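Local coordinates for calcium-regulated actin-bundling protein (Dictyostelium discoideum, PDB 4X3N), which binds actin filaments and calcium, bundles F-actin, and may contribute to the structure and reorganization of filopodia and pseudopodia during cell movement, at residues D93-F96 with D97-L100; N115-Y118 with A119-P123; A246-R249 with T250-K254. All blocks are in the same frame, centred on the assembly; numbering follows the deposited sequence.

The three contacts are local and come one after another along a mostly helical chain. Contact 1 lies at the start of helix 96-111. It sits beside strand 150-152 of the calcium-binding loop, and the side chain of Phe-96 is about 6 Å from a bound calcium ion. Contact 2 spans helix 116-121, the next helix in the chain, with its centre about 25 Å from that of contact 1. Contact 3 lies in helix 232-255, within the C-terminal F-actin-bundling family region. Its centre is about 36 Å from contact 1, across the centre of the chain, and about 31 Å from contact 2. None of the three touches another.

Contact 1 (D93-F96 with D97-L100); sequences DLDF and DIAL
The flat carboxylate of Asp-95 is met at OD1 by Ile-98 N, which donates at 2.8 Å, and the N-H...O angle of 174° makes the bond almost straight. The donor arrives nearly along the C-O axis. The same oxygen lies 3.4 Å from Ile-98 CG1, so the aliphatic branch of Ile-98 flanks the bond. Asp-95 CG stands between the backbone N and the carbonyl carbon (chi1 75°), which brings OD1 to the N-H of Ile-98 at the start of the helix. This is an N-cap, set just before helix 96-111. The first backbone bonds of the helix follow: Ala-99 N bonds to Asp-95 O at 2.8 Å, and Leu-100 N to Phe-96 O at 3.0 Å. Leu-94 adds an apolar patch. Its CD2 meets Ile-98 CG2 at 4.0 Å, the two side chains crossing at about a right angle, and its CD1 lies 3.7 Å from Ala-99 CA. The backbone of Leu-94 pairs with Val-151 in the short antiparallel sheet beside the calcium loop. Such pairing is consistent with paired EF-hands, though calcium is seen in the 144-155 loop. Asp-97 turns to other partners, with OD1 salt-bridged to Lys-136 and to Arg-140 of the second subunit. The straight capping bond and the helix N-terminus would probably stabilise a negative charge on Asp-95, and Lys-136 and Arg-140 of the second subunit that of Asp-97.

Contact 2 (N115-Y118 with A119-P123); sequences NKNY and ATTYP
Lys-116 O is gripped twice by Thr-120. The hydroxyl OG1 of Thr-120 donates to Lys-116 O at 2.6 Å, and Thr-120 N donates to the same oxygen at 2.9 Å. The two donors reach it from opposite faces of the carbonyl plane, each tilted some 25° from it. Thr-120 OG1 lies between its own backbone N and carbonyl carbon (chi1 38°), which folds the hydroxyl back onto the preceding turn. One residue on, Thr-121 also turns its hydroxyl back. Thr-121 OG1 lies 2.7 Å from Asn-117 O and 3.1 Å from Asn-117 OD1. Its single proton could serve either acceptor, and the choice is not settled. Thr-121 N makes the regular helical bond to Asn-117 O. These threonines belong to the short helix 116-121, in which the Thr-120 hydroxyl doubles the i+4 to i backbone bond. Tyr-122 is the first residue after the helix to leave helical backbone angles, and its N makes a weak bond to Tyr-118 O. The Tyr-118 and Tyr-122 side chains lie side by side and point the same way. Tyr-122 CE2 approaches the Tyr-118 ring obliquely, 3.7 Å from Tyr-118 CD1. Tyr-118 O sits at the edge of the Tyr-122 ring, near its plane, 3.2 Å from CD2. Over the centre of one face of the Tyr-118 ring stands Asn-117 ND2, 4.2 Å above the plane. Both tyrosines pack against helix 61-79, Tyr-118 on Ser-66 and Val-67, Tyr-122 on Glu-62.

Contact 3 (A246-R249 with T250-K254); sequences AAVR and TASKK
Arg-249 and Lys-253 lie side by side, their side chains pointing the same way. The lysine chain is bent so that its NZ comes to the aliphatic part of the arginine, 3.6 Å from Arg-249 CD. Lys-253 NZ stays 4.6 Å from Arg-249 NE, a pair of like charges. Arg-249 NH1 forms a salt bridge with Glu-245, which would probably offset the arginine's charge. Lys-253 N bonds to Arg-249 O at 2.8 Å. On another side of the helix Ser-252 turns back toward Val-248. Ser-252 OG, anti to its own carbonyl carbon (chi1 -56°), donates to Val-248 O at 2.6 Å from well above the carbonyl plane. Ser-252 N reaches the same oxygen at 2.7 Å, nearly along the C=O direction. This doubled i to i+4 bond lies within helix 232-255, where the helix packs with helices 181-211 and 273-290. Val-248 meets both of them, touching Leu-190 and Met-279, and Ala-247 lies on Ala-186 and Ala-189. Val-248 CG1 also comes within 3.7 Å of Ser-252 OG. That hydroxyl is also hydrogen-bonded to Asn-280 ND2 of helix 273-290.

Contact 1 (D93-F96 with D97-L100)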
loop_
_atom_site.group_PDB
_atom_site.type_symbol
_atom_site.label_atom_id
_atom_site.label_comp_id
_atom_site.label_asym_id
_atom_site.label_seq_id
_atom_site.Cartn_x
_atom_site.Cartn_y
_atom_site.Cartn_z
ATOM N N ASP A 93 -6.938 -1.592 -10.347
ATOM C CA ASP A 93 -7.650 -2.272 -9.266
ATOM C C ASP A 93 -7.715 -1.423 -7.961
ATOM O O ASP A 93 -7.108 -0.372 -7.842
ATOM C CB ASP A 93 -7.095 -3.632 -9.125
ATOM C CG ASP A 93 -5.623 -3.658 -8.614
ATOM O OD1 ASP A 93 -5.222 -2.790 -7.847
ATOM O OD2 ASP A 93 -4.860 -4.486 -9.070
ATOM N N LEU A 94 -8.566 -1.841 -7.054
ATOM C CA LEU A 94 -8.882 -1.140 -5.835
ATOM C C LEU A 94 -8.630 -2.047 -4.603
ATOM O O LEU A 94 -8.933 -3.265 -4.612
ATOM C CB LEU A 94 -10.367 -0.757 -5.813
ATOM C CG LEU A 94 -11.015 -0.140 -7.080
ATOM C CD1 LEU A 94 -12.496 0.148 -6.793
ATOM C CD2 LEU A 94 -10.264 1.131 -7.470
ATOM N N ASP A 95 -8.145 -1.458 -3.505
ATOM C CA ASP A 95 -8.073 -2.220 -2.269
ATOM C C ASP A 95 -9.512 -2.393 -1.780
ATOM O O ASP A 95 -10.433 -1.761 -2.349
ATOM C CB ASP A 95 -7.093 -1.605 -1.277
ATOM C CG ASP A 95 -7.578 -0.329 -0.555
ATOM O OD1 ASP A 95 -8.797 -0.041 -0.354
ATOM O OD2 ASP A 95 -6.628 0.388 -0.062
ATOM N N PHE A 96 -9.715 -3.150 -0.728
ATOM C CA PHE A 96 -11.074 -3.440 -0.290
ATOM C C PHE A 96 -11.844 -2.209 0.286
ATOM O O PHE A 96 -13.105 -2.096 0.160
ATOM C CB PHE A 96 -11.074 -4.594 0.733
ATOM C CG PHE A 96 -10.866 -5.975 0.162
ATOM C CD1 PHE A 96 -10.628 -6.210 -1.164
ATOM C CD2 PHE A 96 -10.848 -7.048 1.035
ATOM C CE1 PHE A 96 -10.402 -7.483 -1.618
ATOM C CE2 PHE A 96 -10.638 -8.328 0.582
ATOM C CZ PHE A 96 -10.424 -8.555 -0.753
ATOM N N ASP A 97 -11.133 -1.259 0.878
ATOM C CA ASP A 97 -11.833 -0.101 1.383
ATOM C C ASP A 97 -12.299 0.764 0.204
ATOM O O ASP A 97 -13.445 1.244 0.199
ATOM C CB ASP A 97 -10.984 0.701 2.360
ATOM C CG ASP A 97 -10.845 0.017 3.704
ATOM O OD1 ASP A 97 -11.792 -0.633 4.182
ATOM O OD2 ASP A 97 -9.776 0.130 4.270
ATOM N N ILE A 98 -11.408 0.986 -0.769
ATOM C CA ILE A 98 -11.797 1.734 -1.922
ATOM C C ILE A 98 -12.899 1.004 -2.774
ATOM O O ILE A 98 -13.811 1.652 -3.275
ATOM C CB ILE A 98 -10.587 2.085 -2.783
ATOM C CG1 ILE A 98 -9.521 2.840 -1.989
ATOM C CG2 ILE A 98 -11.032 2.932 -3.938
ATOM C CD1 ILE A 98 -9.993 4.118 -1.285
ATOM N N ALA A 99 -12.802 -0.322 -2.929
ATOM C CA ALA A 99 -13.848 -1.131 -3.546
ATOM C C ALA A 99 -15.186 -0.936 -2.913
ATOM O O ALA A 99 -16.231 -0.800 -3.597
ATOM C CB ALA A 99 -13.491 -2.616 -3.539
ATOM N N LEU A 100 -15.195 -0.936 -1.601
ATOM C CA LEU A 100 -16.385 -0.610 -0.865
ATOM C C LEU A 100 -17.018 0.724 -1.271
ATOM O O LEU A 100 -18.215 0.819 -1.477
ATOM C CB LEU A 100 -16.038 -0.643 0.616
ATOM C CG LEU A 100 -17.196 -0.794 1.547
ATOM C CD1 LEU A 100 -16.768 -1.369 2.886
ATOM C CD2 LEU A 100 -17.839 0.570 1.723
#

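Contact 2 (N115-Y118 with A119-P123)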
loop_
_atom_site.group_PDB
_atom_site.type_symbol
_atom_site.label_atom_id
_atom_site.label_comp_id
_atom_site.label_asym_id
_atom_site.label_seq_id
_atom_site.Cartn_x
_atom_site.Cartn_y
_atom_site.Cartn_z
ATOM N N ASN A 115 -32.037 8.229 -12.327
ATOM C CA ASN A 115 -31.427 7.212 -13.187
ATOM C C ASN A 115 -32.270 5.967 -13.298
ATOM O O ASN A 115 -31.770 4.854 -13.603
ATOM C CB ASN A 115 -30.061 6.785 -12.630
ATOM C CG ASN A 115 -29.119 7.936 -12.424
ATOM O OD1 ASN A 115 -29.036 8.820 -13.259
ATOM N ND2 ASN A 115 -28.391 7.929 -11.307
ATOM N N LYS A 116 -33.559 6.101 -13.079
ATOM C CA LYS A 116 -34.402 4.931 -13.151
ATOM C C LYS A 116 -34.385 4.254 -14.531
ATOM O O LYS A 116 -34.745 3.085 -14.653
ATOM C CB LYS A 116 -35.828 5.264 -12.714
ATOM C CG LYS A 116 -36.645 6.153 -13.658
ATOM C CD LYS A 116 -37.884 6.723 -12.958
ATOM C CE LYS A 116 -38.811 5.646 -12.381
ATOM N NZ LYS A 116 -39.931 5.255 -13.286
ATOM N N ASN A 117 -33.978 5.000 -15.553
ATOM C CA ASN A 117 -33.806 4.454 -16.898
ATOM C C ASN A 117 -32.761 3.335 -16.897
ATOM O O ASN A 117 -33.019 2.202 -17.318
ATOM C CB ASN A 117 -33.391 5.575 -17.879
ATOM C CG ASN A 117 -32.704 5.046 -19.133
ATOM O OD1 ASN A 117 -33.289 4.299 -19.928
ATOM N ND2 ASN A 117 -31.453 5.436 -19.311
ATOM N N TYR A 118 -31.575 3.673 -16.422
ATOM C CA TYR A 118 -30.550 2.667 -16.215
ATOM C C TYR A 118 -31.049 1.459 -15.425
ATOM O O TYR A 118 -30.753 0.309 -15.764
ATOM C CB TYR A 118 -29.383 3.302 -15.539
ATOM C CG TYR A 118 -28.535 4.182 -16.462
ATOM C CD1 TYR A 118 -27.749 3.616 -17.457
ATOM C CD2 TYR A 118 -28.472 5.570 -16.300
ATOM C CE1 TYR A 118 -26.954 4.410 -18.283
ATOM C CE2 TYR A 118 -27.664 6.350 -17.107
ATOM C CZ TYR A 118 -26.912 5.756 -18.089
ATOM O OH TYR A 118 -26.124 6.486 -18.921
ATOM N N ALA A 119 -31.867 1.676 -14.404
ATOM C CA ALA A 119 -32.282 0.555 -13.547
ATOM C C ALA A 119 -33.316 -0.379 -14.166
ATOM O O ALA A 119 -33.275 -1.610 -13.999
ATOM C CB ALA A 119 -32.745 1.097 -12.210
ATOM N N THR A 120 -34.257 0.194 -14.899
ATOM C CA THR A 120 -35.260 -0.594 -15.617
ATOM C C THR A 120 -34.671 -1.173 -16.919
ATOM O O THR A 120 -35.024 -2.264 -17.335
ATOM C CB THR A 120 -36.519 0.305 -15.961
ATOM O OG1 THR A 120 -36.094 1.628 -16.316
ATOM C CG2 THR A 120 -37.391 0.500 -14.749
ATOM N N THR A 121 -33.794 -0.445 -17.578
ATOM C CA THR A 121 -33.250 -0.954 -18.836
ATOM C C THR A 121 -32.167 -2.033 -18.663
ATOM O O THR A 121 -31.978 -2.828 -19.557
ATOM C CB THR A 121 -32.668 0.161 -19.706
ATOM O OG1 THR A 121 -33.586 1.246 -19.760
ATOM C CG2 THR A 121 -32.383 -0.350 -21.172
ATOM N N TYR A 122 -31.480 -2.100 -17.524
ATOM C CA TYR A 122 -30.350 -3.035 -17.360
ATOM C C TYR A 122 -30.469 -3.843 -16.082
ATOM O O TYR A 122 -29.585 -3.753 -15.222
ATOM C CB TYR A 122 -29.057 -2.229 -17.325
ATOM C CG TYR A 122 -28.882 -1.328 -18.530
ATOM C CD1 TYR A 122 -28.508 -1.863 -19.752
ATOM C CD2 TYR A 122 -29.156 0.006 -18.463
ATOM C CE1 TYR A 122 -28.335 -1.072 -20.843
ATOM C CE2 TYR A 122 -29.003 0.824 -19.568
ATOM C CZ TYR A 122 -28.596 0.248 -20.748
ATOM O OH TYR A 122 -28.402 0.954 -21.865
ATOM N N PRO A 123 -31.565 -4.645 -15.934
ATOM C CA PRO A 123 -31.767 -5.294 -14.647
ATOM C C PRO A 123 -30.567 -6.166 -14.263
ATOM O O PRO A 123 -30.135 -6.148 -13.136
ATOM C CB PRO A 123 -33.033 -6.166 -14.879
ATOM C CG PRO A 123 -33.196 -6.246 -16.374
ATOM C CD PRO A 123 -32.690 -4.912 -16.850
#

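Contact 3 (A246-R249 with T250-K254)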
loop_
_atom_site.group_PDB
_atom_site.type_symbol
_atom_site.label_atom_id
_atom_site.label_comp_id
_atom_site.label_asym_id
_atom_site.label_seq_id
_atom_site.Cartn_x
_atom_site.Cartn_y
_atom_site.Cartn_z
ATOM N N ALA A 246 -10.658 7.802 -38.204
ATOM C CA ALA A 246 -10.203 7.020 -39.344
ATOM C C ALA A 246 -9.698 5.683 -38.889
ATOM O O ALA A 246 -9.894 4.654 -39.536
ATOM C CB ALA A 246 -9.104 7.757 -40.128
ATOM N N ALA A 247 -8.991 5.658 -37.798
ATOM C CA ALA A 247 -8.455 4.399 -37.383
ATOM C C ALA A 247 -9.620 3.490 -36.892
ATOM O O ALA A 247 -9.646 2.283 -37.157
ATOM C CB ALA A 247 -7.460 4.613 -36.271
ATOM N N VAL A 248 -10.544 4.064 -36.148
ATOM C CA VAL A 248 -11.726 3.269 -35.646
ATOM C C VAL A 248 -12.505 2.660 -36.818
ATOM O O VAL A 248 -12.760 1.443 -36.840
ATOM C CB VAL A 248 -12.616 4.134 -34.753
ATOM C CG1 VAL A 248 -13.977 3.515 -34.535
ATOM C CG2 VAL A 248 -11.913 4.307 -33.408
ATOM N N ARG A 249 -12.813 3.497 -37.815
ATOM C CA ARG A 249 -13.419 3.035 -39.082
ATOM C C ARG A 249 -12.687 1.868 -39.730
ATOM O O ARG A 249 -13.307 0.847 -40.026
ATOM C CB ARG A 249 -13.505 4.179 -40.101
ATOM C CG ARG A 249 -14.681 5.108 -39.822
ATOM C CD ARG A 249 -15.520 5.466 -41.061
ATOM N NE ARG A 249 -15.009 6.666 -41.748
ATOM C CZ ARG A 249 -15.111 7.929 -41.301
ATOM N NH1 ARG A 249 -15.706 8.193 -40.151
ATOM N NH2 ARG A 249 -14.603 8.943 -42.008
ATOM N N THR A 250 -11.385 2.004 -39.988
ATOM C CA THR A 250 -10.736 0.899 -40.676
ATOM C C THR A 250 -10.748 -0.344 -39.830
ATOM O O THR A 250 -11.000 -1.432 -40.347
ATOM C CB THR A 250 -9.333 1.162 -41.357
ATOM O OG1 THR A 250 -8.277 0.523 -40.653
ATOM C CG2 THR A 250 -9.026 2.578 -41.592
ATOM N N ALA A 251 -10.543 -0.224 -38.525
ATOM C CA ALA A 251 -10.728 -1.382 -37.625
ATOM C C ALA A 251 -12.147 -1.948 -37.665
ATOM O O ALA A 251 -12.335 -3.147 -37.701
ATOM C CB ALA A 251 -10.412 -0.999 -36.189
ATOM N N SER A 252 -13.141 -1.093 -37.661
ATOM C CA SER A 252 -14.535 -1.558 -37.599
ATOM C C SER A 252 -14.911 -2.278 -38.931
ATOM O O SER A 252 -15.404 -3.406 -38.940
ATOM C CB SER A 252 -15.442 -0.355 -37.318
ATOM O OG SER A 252 -15.039 0.333 -36.097
ATOM N N LYS A 253 -14.615 -1.641 -40.064
ATOM C CA LYS A 253 -14.797 -2.283 -41.369
ATOM C C LYS A 253 -14.159 -3.642 -41.422
ATOM O O LYS A 253 -14.719 -4.562 -41.995
ATOM C CB LYS A 253 -14.237 -1.434 -42.528
ATOM C CG LYS A 253 -15.267 -0.849 -43.506
ATOM C CD LYS A 253 -16.476 -0.181 -42.828
ATOM C CE LYS A 253 -16.793 1.220 -43.361
ATOM N NZ LYS A 253 -16.068 2.310 -42.618
ATOM N N LYS A 254 -12.963 -3.772 -40.880
ATOM C CA LYS A 254 -12.286 -5.031 -40.985
ATOM C C LYS A 254 -12.852 -6.079 -40.074
ATOM O O LYS A 254 -12.832 -7.217 -40.452
ATOM C CB LYS A 254 -10.796 -4.916 -40.752
ATOM C CG LYS A 254 -10.100 -6.231 -40.967
ATOM C CD LYS A 254 -8.691 -6.032 -41.478
ATOM C CE LYS A 254 -7.911 -7.334 -41.368
ATOM N NZ LYS A 254 -6.623 -7.182 -42.079
#